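Local coordinates for protein GH3 beta-N-acetylglucosaminidase (Paenibacillaceae, PDB 6K5J) that removes terminal N-acetylglucosamine units from the ends of beta-linked sugar chains, acting as a glycoside hydrolase of family 3, at residues A[104-110]-A[368-374]; A[96-100]-A[365-369]; A[38-42]-A[69-75]; A[16-20]-A[326-330]. All blocks are in the same frame, centred on the assembly; numbering follows the deposited sequence.

Contact 1: residues A[104-110]-A[368-374]; sequences ALGAAGD and ISEKSIT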
# COMPACT_ATOMS: atom_id res chain seq x y z
N ALA A 104 0.23 -1.12 11.48
CA ALA A 104 0.73 -0.36 12.62
C ALA A 104 -0.38 0.51 13.22
O ALA A 104 -0.54 0.58 14.44
CB ALA A 104 1.93 0.50 12.20
N LEU A 105 -1.18 1.15 12.36
CA LEU A 105 -2.30 1.95 12.86
C LEU A 105 -3.35 1.07 13.52
O LEU A 105 -3.95 1.46 14.53
CB LEU A 105 -2.91 2.76 11.71
CG LEU A 105 -2.09 3.96 11.20
CD1 LEU A 105 -2.56 4.41 9.81
CD2 LEU A 105 -2.17 5.11 12.20
N GLY A 106 -3.61 -0.11 12.95
CA GLY A 106 -4.58 -1.03 13.55
C GLY A 106 -4.19 -1.47 14.95
O GLY A 106 -5.05 -1.57 15.83
N ALA A 107 -2.90 -1.73 15.17
CA ALA A 107 -2.44 -2.13 16.50
C ALA A 107 -2.56 -1.00 17.52
O ALA A 107 -2.74 -1.27 18.71
CB ALA A 107 -1.00 -2.61 16.46
N ALA A 108 -2.44 0.25 17.09
CA ALA A 108 -2.69 1.37 18.00
C ALA A 108 -4.18 1.52 18.30
O ALA A 108 -4.55 2.02 19.37
CB ALA A 108 -2.12 2.67 17.40
N GLY A 109 -5.04 1.11 17.37
CA GLY A 109 -6.47 0.96 17.63
C GLY A 109 -7.29 2.23 17.57
O GLY A 109 -8.47 2.19 17.94
N ASP A 110 -6.73 3.34 17.10
CA ASP A 110 -7.35 4.66 17.26
C ASP A 110 -7.71 5.23 15.88
O ASP A 110 -6.82 5.53 15.08
CB ASP A 110 -6.40 5.59 18.01
CG ASP A 110 -7.05 6.90 18.43
OD1 ASP A 110 -8.08 7.29 17.83
OD2 ASP A 110 -6.53 7.54 19.37
N ILE A 368 2.16 8.23 17.29
CA ILE A 368 1.35 7.12 16.79
C ILE A 368 2.08 5.79 16.99
O ILE A 368 1.51 4.82 17.50
CB ILE A 368 0.99 7.35 15.31
CG1 ILE A 368 0.11 8.58 15.14
CG2 ILE A 368 0.32 6.12 14.72
CD1 ILE A 368 -0.27 8.83 13.71
N SER A 369 3.35 5.73 16.57
CA SER A 369 4.08 4.47 16.65
C SER A 369 4.30 4.03 18.09
O SER A 369 4.37 2.82 18.36
CB SER A 369 5.42 4.58 15.92
OG SER A 369 5.24 5.01 14.58
N GLU A 370 4.44 4.98 19.02
CA GLU A 370 4.55 4.61 20.44
C GLU A 370 3.34 3.80 20.90
O GLU A 370 3.46 2.95 21.79
CB GLU A 370 4.71 5.85 21.32
CG GLU A 370 6.03 6.61 21.10
CD GLU A 370 6.20 7.81 22.03
OE1 GLU A 370 5.42 7.95 22.99
OE2 GLU A 370 7.12 8.62 21.78
N LYS A 371 2.16 4.06 20.33
CA LYS A 371 0.95 3.33 20.70
C LYS A 371 0.81 2.00 19.98
O LYS A 371 -0.07 1.20 20.34
CB LYS A 371 -0.30 4.18 20.41
CG LYS A 371 -0.51 5.36 21.36
CD LYS A 371 -1.76 6.18 21.00
CE LYS A 371 -3.04 5.59 21.61
NZ LYS A 371 -4.30 6.22 21.07
N SER A 372 1.65 1.73 18.98
CA SER A 372 1.49 0.60 18.07
C SER A 372 2.29 -0.64 18.49
O SER A 372 1.78 -1.76 18.36
CB SER A 372 1.90 1.05 16.65
OG SER A 372 1.76 0.01 15.70
N ILE A 373 3.52 -0.47 19.00
CA ILE A 373 4.38 -1.61 19.32
C ILE A 373 3.64 -2.58 20.23
O ILE A 373 3.04 -2.20 21.24
CB ILE A 373 5.69 -1.14 19.99
CG1 ILE A 373 6.36 -0.04 19.15
CG2 ILE A 373 6.59 -2.35 20.23
CD1 ILE A 373 6.79 -0.48 17.75
N THR A 374 3.71 -3.86 19.87
CA THR A 374 2.92 -4.91 20.50
C THR A 374 3.84 -6.01 21.02
O THR A 374 4.82 -6.36 20.37
CB THR A 374 1.93 -5.48 19.48
OG1 THR A 374 1.12 -4.41 18.98
CG2 THR A 374 1.04 -6.55 20.11
O HOH W 1 -2.74 1.65 21.83
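Ser372 reaches across to the carbonyl of Ala104, inside helix 102-108, its OG donating to Ala104 O over 2.7 Å. Its chi1 of -179° sets OG opposite the backbone N and turns it onto the neighbouring helix. The approach is well off the axis of the carbonyl, with a C=O...OG angle of 110°, from the face opposite that used by Ala108 N. Ala104 O therefore serves both its own helical bond and the serine; a buried hydroxyl needs an acceptor, and serine is short enough to use this carbonyl where the two backbones come close.

Alanine's lone methyl lets Ala108 CA approach Lys371 O in a CH...O contact of 3.5 Å, while Ala108 CB lies 3.8 Å from Lys371 CB. A water lies 3.1 Å from both Ala108 O and Lys371 O, though it has more acceptors in reach than it can serve. Beyond it the lysine chain bends at chi3 and brings NZ to 3.1 Å from Asp110 OD2 in a salt bridge, while Asp110 OD1 caps the next helix at Glu112 N. On the apolar side, Leu105 CD2 packs on Ile368 CG2 at 3.7 Å.

Farther out, Thr374 OG1 donates to Ser372 O in the carbonyl plane, steadying the turn after the helix, and also bonds Tyr503 OH. The axes of segments 104-108 and 368-372 pass 7.9 Å apart at 70°. Helix 359-372 leads into edge strand 374-377 of the mixed sheet, so the crossing is an alanine-rich helix interface consistent with the junction between barrel and alpha/beta sandwich in family 3 enzymes.

Contact 2: residues A[96-100]-A[365-369]; sequences VTVVP and VERIS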
# COMPACT_ATOMS: atom_id res chain seq x y z
N VAL A 96 9.50 13.97 2.41
CA VAL A 96 8.13 13.88 2.90
C VAL A 96 8.14 13.07 4.20
O VAL A 96 9.12 12.39 4.52
CB VAL A 96 7.17 13.24 1.87
CG1 VAL A 96 7.22 14.01 0.56
CG2 VAL A 96 7.51 11.78 1.65
N THR A 97 7.05 13.19 4.94
CA THR A 97 6.90 12.45 6.19
C THR A 97 6.68 10.97 5.89
O THR A 97 5.82 10.62 5.08
CB THR A 97 5.70 12.98 6.97
OG1 THR A 97 5.81 14.40 7.12
CG2 THR A 97 5.61 12.34 8.36
N VAL A 98 7.43 10.11 6.56
CA VAL A 98 7.18 8.67 6.50
C VAL A 98 6.11 8.37 7.55
O VAL A 98 6.35 8.51 8.75
CB VAL A 98 8.45 7.85 6.72
CG1 VAL A 98 8.15 6.35 6.65
CG2 VAL A 98 9.48 8.21 5.66
N VAL A 99 4.92 8.01 7.09
CA VAL A 99 3.74 7.88 7.94
C VAL A 99 3.57 6.40 8.28
O VAL A 99 3.84 5.56 7.42
CB VAL A 99 2.53 8.48 7.21
CG1 VAL A 99 1.24 8.06 7.82
CG2 VAL A 99 2.66 10.01 7.14
N PRO A 100 3.14 6.05 9.49
CA PRO A 100 2.87 4.63 9.80
C PRO A 100 1.83 4.04 8.87
O PRO A 100 0.91 4.71 8.41
CB PRO A 100 2.35 4.68 11.24
CG PRO A 100 2.92 5.92 11.81
CD PRO A 100 2.94 6.90 10.68
N VAL A 365 3.66 11.57 14.19
CA VAL A 365 3.70 10.17 13.77
C VAL A 365 4.54 9.34 14.75
O VAL A 365 4.27 8.15 14.94
CB VAL A 365 4.19 10.00 12.31
CG1 VAL A 365 3.27 10.74 11.33
CG2 VAL A 365 5.61 10.44 12.16
N GLU A 366 5.54 9.96 15.38
CA GLU A 366 6.26 9.27 16.45
C GLU A 366 5.32 8.86 17.58
O GLU A 366 5.40 7.74 18.10
CB GLU A 366 7.39 10.17 16.98
CG GLU A 366 8.60 10.19 16.04
CD GLU A 366 9.67 11.18 16.46
OE1 GLU A 366 9.44 11.95 17.41
OE2 GLU A 366 10.74 11.17 15.81
N ARG A 367 4.40 9.75 17.94
CA ARG A 367 3.46 9.41 19.01
C ARG A 367 2.50 8.31 18.58
O ARG A 367 2.08 7.50 19.42
CB ARG A 367 2.73 10.67 19.46
CG ARG A 367 3.67 11.63 20.17
CD ARG A 367 2.96 12.86 20.74
NE ARG A 367 3.94 13.91 20.94
CZ ARG A 367 4.06 14.99 20.18
NH1 ARG A 367 3.23 15.17 19.16
NH2 ARG A 367 5.02 15.87 20.43
N ILE A 368 2.16 8.23 17.29
CA ILE A 368 1.35 7.12 16.79
C ILE A 368 2.08 5.79 16.99
O ILE A 368 1.51 4.82 17.50
CB ILE A 368 0.99 7.35 15.31
CG1 ILE A 368 0.11 8.58 15.14
CG2 ILE A 368 0.32 6.12 14.72
CD1 ILE A 368 -0.27 8.83 13.71
N SER A 369 3.35 5.73 16.57
CA SER A 369 4.08 4.47 16.65
C SER A 369 4.30 4.03 18.09
O SER A 369 4.37 2.82 18.36
CB SER A 369 5.42 4.58 15.92
OG SER A 369 5.24 5.01 14.58
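Pro100 meets helix 359-372 with CG and CD. CD lies 3.7 Å from Val365 CB, and CG touches the next turn of the helix, 3.9 Å from Ile368 CG2. The same CG lies 3.7 Å from Ser369 OG, a hydroxyl that hydrogen-bonds Ser508 OG. Proline suits this buried spot because its ring is rigid and apolar and its nitrogen carries no hydrogen that would need an acceptor here.

Val365 spreads its two methyls along the loop. With chi1 at -60°, CG1 stands beside the backbone N and reaches both Pro100 and the residues before it, whereas CG2 takes the crowded position between N and the carbonyl carbon and lies 4.0 Å from Val98 O. Away from the proline the fit slackens: Thr97 CG2 is 4.1 Å from Val365 CG1, and Val99 CG2 is 4.3 Å from that same methyl. Thr97 turns only its methyl to the helix and gives OG1 to Glu124. Val98 is the residue of the loop side with some exposure, and its side chain leans on Pro507 and Arg409 instead.

The loop 96-100, which follows strand 79-81 and leads into helix 102-108, thus touches three helices: 359-372 at Pro100, 111-127 at Thr97 and Val99, and 507-517 at Val98 and Pro100.

Contact 3: residues A[38-42]-A[69-75]; sequences ITEDH and IAAESDN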
# COMPACT_ATOMS: atom_id res chain seq x y z
N ILE A 38 -0.89 12.01 -23.44
CA ILE A 38 -1.78 13.11 -23.08
C ILE A 38 -2.34 13.78 -24.33
O ILE A 38 -3.56 13.97 -24.44
CB ILE A 38 -1.04 14.13 -22.19
CG1 ILE A 38 -0.69 13.51 -20.84
CG2 ILE A 38 -1.88 15.39 -22.02
CD1 ILE A 38 0.32 14.33 -20.04
N THR A 39 -1.47 14.15 -25.28
CA THR A 39 -1.92 14.97 -26.41
C THR A 39 -2.52 14.15 -27.54
O THR A 39 -3.43 14.63 -28.22
CB THR A 39 -0.76 15.82 -26.94
OG1 THR A 39 0.21 14.97 -27.56
CG2 THR A 39 -0.11 16.62 -25.81
N GLU A 40 -2.03 12.94 -27.78
CA GLU A 40 -2.54 12.14 -28.88
C GLU A 40 -3.53 11.09 -28.45
O GLU A 40 -4.51 10.84 -29.16
CB GLU A 40 -1.38 11.49 -29.63
CG GLU A 40 -0.40 12.53 -30.15
CD GLU A 40 0.75 11.94 -30.93
OE1 GLU A 40 0.68 10.74 -31.28
OE2 GLU A 40 1.73 12.68 -31.18
N ASP A 41 -3.33 10.46 -27.29
CA ASP A 41 -4.27 9.45 -26.83
C ASP A 41 -5.27 9.99 -25.82
O ASP A 41 -6.20 9.27 -25.45
CB ASP A 41 -3.51 8.27 -26.24
CG ASP A 41 -2.56 7.63 -27.26
OD1 ASP A 41 -3.01 7.36 -28.39
OD2 ASP A 41 -1.38 7.42 -26.92
N HIS A 42 -5.11 11.24 -25.37
CA HIS A 42 -6.10 11.91 -24.53
C HIS A 42 -6.33 11.17 -23.21
O HIS A 42 -7.45 11.12 -22.71
CB HIS A 42 -7.43 12.09 -25.28
CG HIS A 42 -7.29 12.63 -26.67
ND1 HIS A 42 -6.96 13.94 -26.94
CD2 HIS A 42 -7.44 12.03 -27.88
CE1 HIS A 42 -6.92 14.13 -28.25
NE2 HIS A 42 -7.21 12.99 -28.84
N ILE A 69 0.84 20.38 -20.17
CA ILE A 69 0.78 19.68 -21.46
C ILE A 69 -0.66 19.40 -21.83
O ILE A 69 -1.07 19.56 -22.99
CB ILE A 69 1.62 18.39 -21.40
CG1 ILE A 69 3.12 18.73 -21.37
CG2 ILE A 69 1.29 17.45 -22.56
CD1 ILE A 69 4.03 17.56 -20.96
N ALA A 70 -1.47 18.97 -20.85
CA ALA A 70 -2.88 18.73 -21.13
C ALA A 70 -3.61 20.03 -21.43
O ALA A 70 -4.41 20.09 -22.36
CB ALA A 70 -3.54 17.99 -19.97
N ALA A 71 -3.34 21.08 -20.65
CA ALA A 71 -4.06 22.33 -20.83
C ALA A 71 -3.76 22.94 -22.19
O ALA A 71 -4.67 23.36 -22.92
CB ALA A 71 -3.72 23.32 -19.71
N GLU A 72 -2.48 22.97 -22.56
CA GLU A 72 -2.06 23.61 -23.80
C GLU A 72 -2.48 22.83 -25.04
O GLU A 72 -2.47 23.40 -26.14
CB GLU A 72 -0.55 23.82 -23.79
CG GLU A 72 -0.12 24.89 -22.80
CD GLU A 72 1.38 25.10 -22.75
OE1 GLU A 72 2.12 24.34 -23.41
OE2 GLU A 72 1.80 26.03 -22.04
N SER A 73 -2.85 21.56 -24.90
CA SER A 73 -3.36 20.75 -26.00
C SER A 73 -4.88 20.58 -25.94
O SER A 73 -5.42 19.71 -26.63
CB SER A 73 -2.68 19.38 -26.02
OG SER A 73 -2.92 18.66 -24.81
N ASP A 74 -5.56 21.39 -25.12
CA ASP A 74 -7.01 21.40 -24.99
C ASP A 74 -7.56 20.04 -24.58
O ASP A 74 -8.59 19.59 -25.07
CB ASP A 74 -7.67 21.90 -26.28
CG ASP A 74 -7.36 23.36 -26.54
OD1 ASP A 74 -7.52 24.18 -25.60
OD2 ASP A 74 -6.91 23.68 -27.66
N ASN A 75 -6.87 19.39 -23.65
CA ASN A 75 -7.35 18.15 -23.06
C ASN A 75 -7.84 18.38 -21.64
O ASN A 75 -7.49 19.36 -20.98
CB ASN A 75 -6.24 17.09 -23.09
CG ASN A 75 -6.10 16.44 -24.45
OD1 ASN A 75 -6.97 15.68 -24.87
ND2 ASN A 75 -5.02 16.75 -25.15
O HOH W 2 -4.69 16.83 -28.33
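Asn75 completes the Schellman motif that ends helix 56-72, its N bonding Ala70 O past the positive-phi residue Asp74, and its amide grips His42 after helix 32-39. His42 ND1 donates to Asn75 OD1 over 2.7 Å, a nearly straight bond of 162° that lies in the ring plane and meets a lone pair of the amide oxygen. Ring and amide planes stand 49° apart. At the other end, Asn75 ND2 donates to Ser73 OG at 2.9 Å and to water 2, which donates to Thr39 O. Ser73 OG donates to Ile69 O. A leucine in place of Asn75 would probably leave His42 ND1 without its acceptor and Ser73 and the water without their donor.

Beside this polar network, apolar groups pack. Ile38 CG2 rests 3.6 Å from Ala70 CA, and Thr39 CG2 is 3.6 Å from Ile69 CG2. Thr39 chi1 of 68° sets CG2 opposite the carbonyl carbon, toward Ile69 and Ser73, and OG1 between N and that carbon, where it bonds Arg35 O. Helices 32-39 and 56-72 precede the adjacent parallel strands 45-47 and 79-81, a pairing of successive helix ends typical of a TIM barrel, away from the C-terminal strand ends.

Contact 4: residues A[16-20]-A[326-330]; sequences KVGQL and IDRSV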
# COMPACT_ATOMS: atom_id res chain seq x y z
N LYS A 16 -13.18 10.69 -25.23
CA LYS A 16 -13.95 9.97 -24.22
C LYS A 16 -13.27 8.66 -23.87
O LYS A 16 -13.15 8.31 -22.69
CB LYS A 16 -15.38 9.71 -24.72
CG LYS A 16 -16.21 10.97 -24.95
CD LYS A 16 -17.63 10.57 -25.35
CE LYS A 16 -18.42 11.76 -25.86
NZ LYS A 16 -19.79 11.35 -26.26
N VAL A 17 -12.80 7.93 -24.88
CA VAL A 17 -12.13 6.66 -24.62
C VAL A 17 -10.85 6.90 -23.83
O VAL A 17 -10.54 6.16 -22.89
CB VAL A 17 -11.86 5.91 -25.94
CG1 VAL A 17 -10.76 4.86 -25.78
CG2 VAL A 17 -13.15 5.26 -26.44
N GLY A 18 -10.10 7.95 -24.18
CA GLY A 18 -8.88 8.26 -23.45
C GLY A 18 -9.12 8.55 -21.98
O GLY A 18 -8.28 8.22 -21.13
N GLN A 19 -10.26 9.17 -21.65
CA GLN A 19 -10.58 9.45 -20.25
C GLN A 19 -10.61 8.18 -19.40
O GLN A 19 -10.37 8.24 -18.19
CB GLN A 19 -11.94 10.15 -20.14
CG GLN A 19 -11.89 11.63 -20.44
CD GLN A 19 -10.95 12.38 -19.51
OE1 GLN A 19 -11.20 12.49 -18.30
NE2 GLN A 19 -9.85 12.89 -20.06
N LEU A 20 -10.89 7.03 -20.02
CA LEU A 20 -11.03 5.77 -19.31
C LEU A 20 -9.70 5.09 -18.98
O LEU A 20 -9.72 3.99 -18.42
CB LEU A 20 -11.88 4.81 -20.13
CG LEU A 20 -13.18 5.38 -20.72
CD1 LEU A 20 -13.93 4.30 -21.46
CD2 LEU A 20 -14.03 5.97 -19.61
N ILE A 326 -20.15 4.49 -22.39
CA ILE A 326 -18.93 5.31 -22.36
C ILE A 326 -19.19 6.63 -21.65
O ILE A 326 -18.40 7.07 -20.81
CB ILE A 326 -18.40 5.55 -23.78
CG1 ILE A 326 -17.92 4.23 -24.39
CG2 ILE A 326 -17.27 6.55 -23.73
CD1 ILE A 326 -16.53 3.82 -23.93
N ASP A 327 -20.29 7.31 -22.02
CA ASP A 327 -20.63 8.58 -21.37
C ASP A 327 -20.85 8.41 -19.88
O ASP A 327 -20.59 9.33 -19.11
CB ASP A 327 -21.90 9.19 -21.99
CG ASP A 327 -21.70 9.69 -23.41
OD1 ASP A 327 -20.56 10.01 -23.79
OD2 ASP A 327 -22.71 9.77 -24.14
N ARG A 328 -21.39 7.26 -19.46
CA ARG A 328 -21.60 7.00 -18.04
C ARG A 328 -20.29 7.10 -17.26
O ARG A 328 -20.21 7.81 -16.25
CB ARG A 328 -22.25 5.63 -17.85
CG ARG A 328 -22.94 5.41 -16.51
CD ARG A 328 -23.23 3.92 -16.28
NE ARG A 328 -23.98 3.36 -17.39
CZ ARG A 328 -24.08 2.06 -17.65
NH1 ARG A 328 -23.48 1.18 -16.86
NH2 ARG A 328 -24.77 1.63 -18.71
N SER A 329 -19.24 6.41 -17.73
CA SER A 329 -17.94 6.47 -17.06
C SER A 329 -17.32 7.85 -17.18
O SER A 329 -16.74 8.36 -16.22
CB SER A 329 -16.98 5.42 -17.61
OG SER A 329 -17.40 4.11 -17.26
N VAL A 330 -17.37 8.45 -18.37
CA VAL A 330 -16.81 9.79 -18.54
C VAL A 330 -17.46 10.76 -17.56
O VAL A 330 -16.78 11.60 -16.95
CB VAL A 330 -16.99 10.26 -20.00
CG1 VAL A 330 -16.71 11.76 -20.12
CG2 VAL A 330 -16.08 9.47 -20.93
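Lys16 lies stretched out from helix 13-19 toward Asp327, its chain extended beyond CG, and the two side chains meet at a slant. NZ donates to Asp327 OD1 over 2.9 Å in a salt bridge, and that oxygen accepts on its syn lone pair, the side of OD2. The aliphatic part of the lysine is in use too. Its CD lies 3.4 Å from the same OD1, and its CB settles against two residues one helical turn apart, 3.8 Å from Ile326 CG2 and 3.9 Å from Val330 CG2. A long chain with an apolar stem and a charged tip suits a residue that leaves a buried face for its edge. An alanine here would keep the contact at CB but would probably leave Asp327 without its positive mate and uncover the aspartate's side of the interface.

Deeper in, Leu20 and Ile326 stand at about a right angle, their CD1 methyls 3.6 Å apart. The other branch of the leucine, CD2, is turned to Ser329 CB, also at 3.6 Å. That serine keeps its hydroxyl off the leucine, bonding Asp294 and Arg325 instead, so a small residue lets the leucine in while its polar atom is served elsewhere. Val330 CG2 lies against Lys16 O.

Leu20 leads straight into strand 21-23 and shares a backbone bond with Ile296, the first residue of strand 296-298. Helix 13-19 thus packs on helix 323-339 near the end of the family 3 N-terminal range; with strands 21-23 and 296-298 adjacent, this brings the two ends of the TIM-barrel-clan region together.

In the fold
Contacts 1 and 2 share helix 359-372 and lie on one side of the chain's centre, their centres about 11 Å apart; Leu105 of one touches Pro100 of the other. Contacts 3 and 4 lie within the family 3 N-terminal range, far from the chain's centre, about 15 Å apart and about 38 to 44 Å from the first pair, centre to centre. Contacts 1, 2 and 4 are largely buried, contact 3 only in part. Chemistry follows place: contact 2 is mainly apolar, with no polar bond between its segments, contact 1 adds a buried serine bond and a salt bridge between partly exposed residues, contact 4 repeats the apolar core with a charged edge, and contact 3 relies on a polar network with one water.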